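Fructooligosaccharide ABC transporter substrate-binding protein FusA (Streptococcus pneumoniae, PDB 5G5Y) binds short- and long-chain fructooligosaccharides, preferring tetrasaccharides and larger, as the solute-binding subunit of the FusABC-MsmK transporter that imports them. Local coordinates at residues G126-W140 against W403-S417. Residues are numbered along the deposited sequence; the frame is centred on the assembly and turned at random.
Sequences GDGKESIHSVNDMAW and WRLDLIKEYYVPYMS. With ZN (zinc ion), chain J.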
loop_
_atom_site.group_PDB
_atom_site.type_symbol
_atom_site.label_atom_id
_atom_site.label_comp_id
_atom_site.label_asym_id
_atom_site.label_seq_id
_atom_site.Cartn_x
_atom_site.Cartn_y
_atom_site.Cartn_z
ATOM N N GLY A 126 0.991 11.474 4.617
ATOM C CA GLY A 126 0.934 12.355 3.497
ATOM C C GLY A 126 -0.390 12.343 2.776
ATOM O O GLY A 126 -1.084 11.332 2.760
ATOM N N ASP A 127 -0.709 13.443 2.114
ATOM C CA ASP A 127 -1.969 13.607 1.338
ATOM C C ASP A 127 -1.704 13.752 -0.144
ATOM O O ASP A 127 -0.729 14.357 -0.509
ATOM C CB ASP A 127 -2.669 14.926 1.756
ATOM C CG ASP A 127 -3.794 14.702 2.697
ATOM O OD1 ASP A 127 -4.235 13.541 2.822
ATOM O OD2 ASP A 127 -4.257 15.689 3.304
ATOM N N GLY A 128 -2.650 13.309 -0.978
ATOM C CA GLY A 128 -2.580 13.428 -2.425
ATOM C C GLY A 128 -1.238 12.952 -2.967
ATOM O O GLY A 128 -0.780 11.871 -2.632
ATOM N N LYS A 129 -0.583 13.788 -3.765
ATOM C CA LYS A 129 0.680 13.406 -4.413
ATOM C C LYS A 129 1.778 13.093 -3.396
ATOM O O LYS A 129 2.672 12.306 -3.655
ATOM C CB LYS A 129 1.138 14.544 -5.333
ATOM C CG LYS A 129 0.272 14.746 -6.573
ATOM C CD LYS A 129 0.717 15.948 -7.372
ATOM C CE LYS A 129 -0.233 16.230 -8.517
ATOM N NZ LYS A 129 0.351 17.313 -9.329
ATOM N N GLU A 130 1.673 13.689 -2.222
ATOM C CA GLU A 130 2.676 13.526 -1.175
ATOM C C GLU A 130 2.511 12.261 -0.359
ATOM O O GLU A 130 3.386 11.971 0.465
ATOM C CB GLU A 130 2.682 14.769 -0.255
ATOM C CG GLU A 130 3.256 15.975 -0.958
ATOM C CD GLU A 130 3.177 17.274 -0.160
ATOM O OE1 GLU A 130 3.230 17.268 1.075
ATOM O OE2 GLU A 130 3.104 18.329 -0.795
ATOM N N SER A 131 1.455 11.463 -0.620
ATOM C CA SER A 131 1.241 10.223 0.101
ATOM C C SER A 131 2.475 9.333 -0.017
ATOM O O SER A 131 3.091 9.241 -1.082
ATOM C CB SER A 131 0.008 9.469 -0.429
ATOM O OG SER A 131 -0.089 8.164 0.150
ATOM N N ILE A 132 2.799 8.659 1.080
ATOM C CA ILE A 132 3.890 7.682 1.111
ATOM C C ILE A 132 3.687 6.554 0.095
ATOM O O ILE A 132 4.642 5.899 -0.313
ATOM C CB ILE A 132 4.045 7.091 2.550
ATOM C CG1 ILE A 132 5.398 6.375 2.716
ATOM C CG2 ILE A 132 2.888 6.167 2.898
ATOM C CD1 ILE A 132 5.792 6.137 4.167
ATOM N N HIS A 133 2.426 6.340 -0.289
ATOM C CA HIS A 133 2.053 5.331 -1.243
ATOM C C HIS A 133 2.254 5.689 -2.712
ATOM O O HIS A 133 2.205 4.796 -3.555
ATOM C CB HIS A 133 0.604 4.935 -1.016
ATOM C CG HIS A 133 0.370 4.401 0.344
ATOM N ND1 HIS A 133 0.851 3.174 0.750
ATOM C CD2 HIS A 133 -0.223 4.956 1.422
ATOM C CE1 HIS A 133 0.504 2.979 2.013
ATOM N NE2 HIS A 133 -0.114 4.063 2.449
ATOM N N SER A 134 2.541 6.960 -3.007
ATOM C CA SER A 134 2.588 7.462 -4.380
ATOM C C SER A 134 3.616 6.760 -5.263
ATOM O O SER A 134 3.387 6.619 -6.472
ATOM C CB SER A 134 2.828 8.976 -4.401
ATOM O OG SER A 134 1.728 9.687 -3.845
ATOM N N VAL A 135 4.744 6.354 -4.660
ATOM C CA VAL A 135 5.796 5.583 -5.354
ATOM C C VAL A 135 6.102 4.440 -4.434
ATOM O O VAL A 135 6.359 4.675 -3.243
ATOM C CB VAL A 135 7.065 6.430 -5.576
ATOM C CG1 VAL A 135 8.226 5.640 -6.221
ATOM C CG2 VAL A 135 6.716 7.570 -6.495
ATOM N N ASN A 136 6.035 3.218 -4.947
ATOM C CA ASN A 136 6.345 2.031 -4.147
ATOM C C ASN A 136 7.750 1.484 -4.435
ATOM O O ASN A 136 8.506 1.201 -3.494
ATOM C CB ASN A 136 5.245 0.976 -4.269
ATOM C CG ASN A 136 5.119 0.381 -5.681
ATOM O OD1 ASN A 136 5.187 1.072 -6.680
ATOM N ND2 ASN A 136 4.905 -0.898 -5.744
ATOM N N ASP A 137 8.107 1.399 -5.718
ATOM C CA ASP A 137 9.364 0.818 -6.157
ATOM C C ASP A 137 10.447 1.862 -6.465
ATOM O O ASP A 137 10.855 2.034 -7.611
ATOM C CB ASP A 137 9.157 -0.116 -7.357
ATOM C CG ASP A 137 8.696 0.594 -8.611
ATOM O OD1 ASP A 137 7.863 1.515 -8.532
ATOM O OD2 ASP A 137 9.195 0.222 -9.709
ATOM N N MET A 138 10.924 2.524 -5.422
ATOM C CA MET A 138 11.937 3.573 -5.551
ATOM C C MET A 138 13.240 2.961 -6.071
ATOM O O MET A 138 13.567 1.819 -5.723
ATOM C CB MET A 138 12.209 4.260 -4.206
ATOM C CG MET A 138 11.045 5.012 -3.664
ATOM S SD MET A 138 11.280 5.826 -2.069
ATOM C CE MET A 138 12.758 6.794 -2.309
ATOM N N ALA A 139 13.943 3.721 -6.917
ATOM C CA ALA A 139 15.261 3.317 -7.451
ATOM C C ALA A 139 16.342 3.926 -6.555
ATOM O O ALA A 139 16.222 5.093 -6.147
ATOM C CB ALA A 139 15.421 3.771 -8.877
ATOM N N TRP A 140 17.347 3.118 -6.245
ATOM C CA TRP A 140 18.441 3.489 -5.366
ATOM C C TRP A 140 19.743 3.226 -6.101
ATOM O O TRP A 140 19.842 2.254 -6.882
ATOM C CB TRP A 140 18.386 2.623 -4.112
ATOM C CG TRP A 140 17.075 2.673 -3.413
ATOM C CD1 TRP A 140 16.017 1.851 -3.611
ATOM C CD2 TRP A 140 16.689 3.587 -2.386
ATOM N NE1 TRP A 140 14.989 2.214 -2.797
ATOM C CE2 TRP A 140 15.377 3.262 -2.022
ATOM C CE3 TRP A 140 17.323 4.653 -1.754
ATOM C CZ2 TRP A 140 14.666 3.963 -1.040
ATOM C CZ3 TRP A 140 16.612 5.354 -0.748
ATOM C CH2 TRP A 140 15.314 5.007 -0.419
ATOM N N TRP A 403 10.903 9.976 7.158
ATOM C CA TRP A 403 12.079 9.917 6.281
ATOM C C TRP A 403 11.662 9.657 4.812
ATOM O O TRP A 403 12.051 10.396 3.934
ATOM C CB TRP A 403 13.002 8.833 6.773
ATOM C CG TRP A 403 14.207 8.579 5.940
ATOM C CD1 TRP A 403 15.396 9.305 5.935
ATOM C CD2 TRP A 403 14.395 7.501 5.028
ATOM N NE1 TRP A 403 16.286 8.711 5.068
ATOM C CE2 TRP A 403 15.691 7.624 4.489
ATOM C CE3 TRP A 403 13.584 6.444 4.600
ATOM C CZ2 TRP A 403 16.201 6.701 3.554
ATOM C CZ3 TRP A 403 14.074 5.565 3.671
ATOM C CH2 TRP A 403 15.372 5.707 3.143
ATOM N N ARG A 404 10.834 8.642 4.592
ATOM C CA ARG A 404 10.394 8.263 3.249
ATOM C C ARG A 404 9.552 9.380 2.624
ATOM O O ARG A 404 9.751 9.718 1.477
ATOM C CB ARG A 404 9.647 6.910 3.252
ATOM C CG ARG A 404 9.558 6.278 1.889
ATOM C CD ARG A 404 8.790 4.993 1.906
ATOM N NE ARG A 404 9.111 4.257 0.679
ATOM C CZ ARG A 404 8.356 4.249 -0.423
ATOM N NH1 ARG A 404 7.191 4.882 -0.486
ATOM N NH2 ARG A 404 8.760 3.575 -1.465
ATOM N N LEU A 405 8.633 9.971 3.390
ATOM C CA LEU A 405 7.807 11.085 2.897
ATOM C C LEU A 405 8.632 12.227 2.398
ATOM O O LEU A 405 8.313 12.829 1.368
ATOM C CB LEU A 405 6.877 11.657 3.991
ATOM C CG LEU A 405 5.607 10.908 4.242
ATOM C CD1 LEU A 405 4.815 11.560 5.384
ATOM C CD2 LEU A 405 4.736 10.905 3.003
ATOM N N ASP A 406 9.674 12.570 3.147
ATOM C CA ASP A 406 10.515 13.682 2.757
ATOM C C ASP A 406 11.286 13.373 1.456
ATOM O O ASP A 406 11.378 14.254 0.614
ATOM C CB ASP A 406 11.484 14.035 3.883
ATOM C CG ASP A 406 10.797 14.688 5.094
ATOM O OD1 ASP A 406 9.616 15.101 5.041
ATOM O OD2 ASP A 406 11.501 14.813 6.115
ATOM N N LEU A 407 11.755 12.138 1.257
ATOM C CA LEU A 407 12.356 11.747 -0.025
ATOM C C LEU A 407 11.355 11.863 -1.178
ATOM O O LEU A 407 11.673 12.389 -2.245
ATOM C CB LEU A 407 12.886 10.310 0.008
ATOM C CG LEU A 407 14.050 10.014 0.992
ATOM C CD1 LEU A 407 14.469 8.561 0.956
ATOM C CD2 LEU A 407 15.236 10.889 0.688
ATOM N N ILE A 408 10.133 11.366 -0.959
ATOM C CA ILE A 408 9.075 11.446 -1.965
ATOM C C ILE A 408 8.839 12.902 -2.398
ATOM O O ILE A 408 8.780 13.210 -3.607
ATOM C CB ILE A 408 7.792 10.741 -1.486
ATOM C CG1 ILE A 408 8.026 9.225 -1.483
ATOM C CG2 ILE A 408 6.585 11.107 -2.341
ATOM C CD1 ILE A 408 6.981 8.457 -0.721
ATOM N N LYS A 409 8.716 13.784 -1.414
ATOM C CA LYS A 409 8.516 15.176 -1.675
ATOM C C LYS A 409 9.679 15.831 -2.452
ATOM O O LYS A 409 9.431 16.604 -3.375
ATOM C CB LYS A 409 8.267 15.949 -0.366
ATOM C CG LYS A 409 7.644 17.301 -0.679
ATOM C CD LYS A 409 7.453 18.175 0.545
ATOM C CE LYS A 409 6.711 19.491 0.205
ATOM N NZ LYS A 409 5.907 19.463 -1.062
ATOM N N GLU A 410 10.914 15.558 -2.018
ATOM C CA GLU A 410 12.147 16.123 -2.593
ATOM C C GLU A 410 12.382 15.647 -4.039
ATOM O O GLU A 410 12.639 16.471 -4.913
ATOM C CB GLU A 410 13.345 15.673 -1.747
ATOM C CG GLU A 410 14.728 16.069 -2.245
ATOM C CD GLU A 410 15.866 15.692 -1.274
ATOM O OE1 GLU A 410 15.634 14.993 -0.244
ATOM O OE2 GLU A 410 17.021 16.064 -1.575
ATOM N N TYR A 411 12.253 14.339 -4.274
ATOM C CA TYR A 411 12.642 13.749 -5.564
ATOM C C TYR A 411 11.509 13.584 -6.578
ATOM O O TYR A 411 11.752 13.685 -7.780
ATOM C CB TYR A 411 13.306 12.394 -5.341
ATOM C CG TYR A 411 14.669 12.532 -4.712
ATOM C CD1 TYR A 411 15.776 12.917 -5.483
ATOM C CD2 TYR A 411 14.865 12.309 -3.343
ATOM C CE1 TYR A 411 17.035 13.081 -4.906
ATOM C CE2 TYR A 411 16.128 12.461 -2.761
ATOM C CZ TYR A 411 17.215 12.815 -3.548
ATOM O OH TYR A 411 18.501 12.933 -2.967
ATOM N N TYR A 412 10.304 13.277 -6.110
ATOM C CA TYR A 412 9.251 12.764 -7.022
ATOM C C TYR A 412 8.056 13.682 -7.232
ATOM O O TYR A 412 7.563 13.833 -8.350
ATOM C CB TYR A 412 8.750 11.423 -6.556
ATOM C CG TYR A 412 9.768 10.361 -6.315
ATOM C CD1 TYR A 412 10.853 10.176 -7.170
ATOM C CD2 TYR A 412 9.633 9.507 -5.236
ATOM C CE1 TYR A 412 11.791 9.202 -6.939
ATOM C CE2 TYR A 412 10.537 8.479 -5.019
ATOM C CZ TYR A 412 11.606 8.318 -5.882
ATOM O OH TYR A 412 12.525 7.315 -5.645
ATOM N N VAL A 413 7.555 14.276 -6.156
ATOM C CA VAL A 413 6.381 15.111 -6.247
ATOM C C VAL A 413 6.407 16.192 -7.350
ATOM O O VAL A 413 5.419 16.325 -8.070
ATOM C CB VAL A 413 6.013 15.668 -4.879
ATOM C CG1 VAL A 413 4.952 16.773 -4.972
ATOM C CG2 VAL A 413 5.518 14.513 -4.009
ATOM N N PRO A 414 7.545 16.889 -7.548
ATOM C CA PRO A 414 7.596 17.884 -8.616
ATOM C C PRO A 414 7.294 17.357 -10.028
ATOM O O PRO A 414 6.881 18.141 -10.902
ATOM C CB PRO A 414 9.035 18.423 -8.537
ATOM C CG PRO A 414 9.477 18.159 -7.135
ATOM C CD PRO A 414 8.806 16.868 -6.762
ATOM N N TYR A 415 7.457 16.042 -10.225
ATOM C CA TYR A 415 7.293 15.404 -11.524
ATOM C C TYR A 415 5.996 14.577 -11.648
ATOM O O TYR A 415 5.797 13.984 -12.682
ATOM C CB TYR A 415 8.495 14.530 -11.800
ATOM C CG TYR A 415 9.747 15.339 -11.678
ATOM C CD1 TYR A 415 10.011 16.351 -12.597
ATOM C CD2 TYR A 415 10.621 15.152 -10.620
ATOM C CE1 TYR A 415 11.106 17.159 -12.469
ATOM C CE2 TYR A 415 11.761 15.951 -10.493
ATOM C CZ TYR A 415 11.977 16.953 -11.414
ATOM O OH TYR A 415 13.091 17.719 -11.330
ATOM N N MET A 416 5.145 14.572 -10.608
ATOM C CA MET A 416 3.825 13.917 -10.625
ATOM C C MET A 416 2.787 14.879 -11.167
ATOM O O MET A 416 2.112 15.648 -10.413
ATOM C CB MET A 416 3.422 13.500 -9.208
ATOM C CG MET A 416 4.298 12.430 -8.577
ATOM S SD MET A 416 3.608 12.161 -6.927
ATOM C CE MET A 416 4.984 11.347 -6.125
ATOM N N SER A 417 2.633 14.858 -12.474
ATOM C CA SER A 417 1.808 15.819 -13.149
ATOM C C SER A 417 0.330 15.455 -13.190
ATOM O O SER A 417 -0.470 16.282 -13.613
ATOM C CB SER A 417 2.343 16.018 -14.585
ATOM O OG SER A 417 3.667 16.591 -14.487
HETATM ZN ZN ZN J . -5.745 14.304 4.723
HETATM O O HOH W 1 5.726 13.465 0.501
HETATM O O HOH W 2 14.399 6.769 -7.351
HETATM O O HOH W 3 -5.891 15.654 6.609
#
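R404 of helix 399-412 takes hold of the backbone of the loop leading into strand 138-142. Its two terminal nitrogens, NH1 and NH2, meet a single acceptor, V135 O, end-on; the straighter bond is NH1 to V135 O, 2.9 Å with an N-H...O angle of 156°. An arginine has the length needed; with CG anti to the backbone N (chi1 -162°) and the chain extended to NE, its guanidinium is carried to the loop, where NE hydrogen-bonds W270 O. One guanidinium face receives M138 SD, 3.4 Å from R404 NH2.

Apolar packing surrounds this grip. Branched I132 and V135 offer compact methyl and methylene groups to the helix: I132 lays CG1 across R404 CD and sets CB against L405 CD2, and V135 CG2 meets Y412 CD2 at 3.7 Å. M138, flexible and polarisable, bends at chi3 around the Y412 ring edge, a Met-aromatic contact. W140 CH2 touches W403 CH2 at 3.6 Å, and the extended M416 runs past K129 in the opposite direction, bringing CE to S134 CB.

Long lysines span the outer border. From the exposed helix face K409 NZ reaches E130 OE2 in a salt bridge (3.0 Å), from above the carboxylate plane; K129 NZ hydrogen-bonds the backbone carbonyl M416 O at 2.7 Å.

Water 1 donates to E130 O and L405 O; water 2 accepts from Y412 OH and donates to A139 O.

R404 thus fixes the loop through V135 O. Its NE bond and a cation-pi contact place it beside substrate-binding W270, consistent with a second-shell role in positioning that tryptophan.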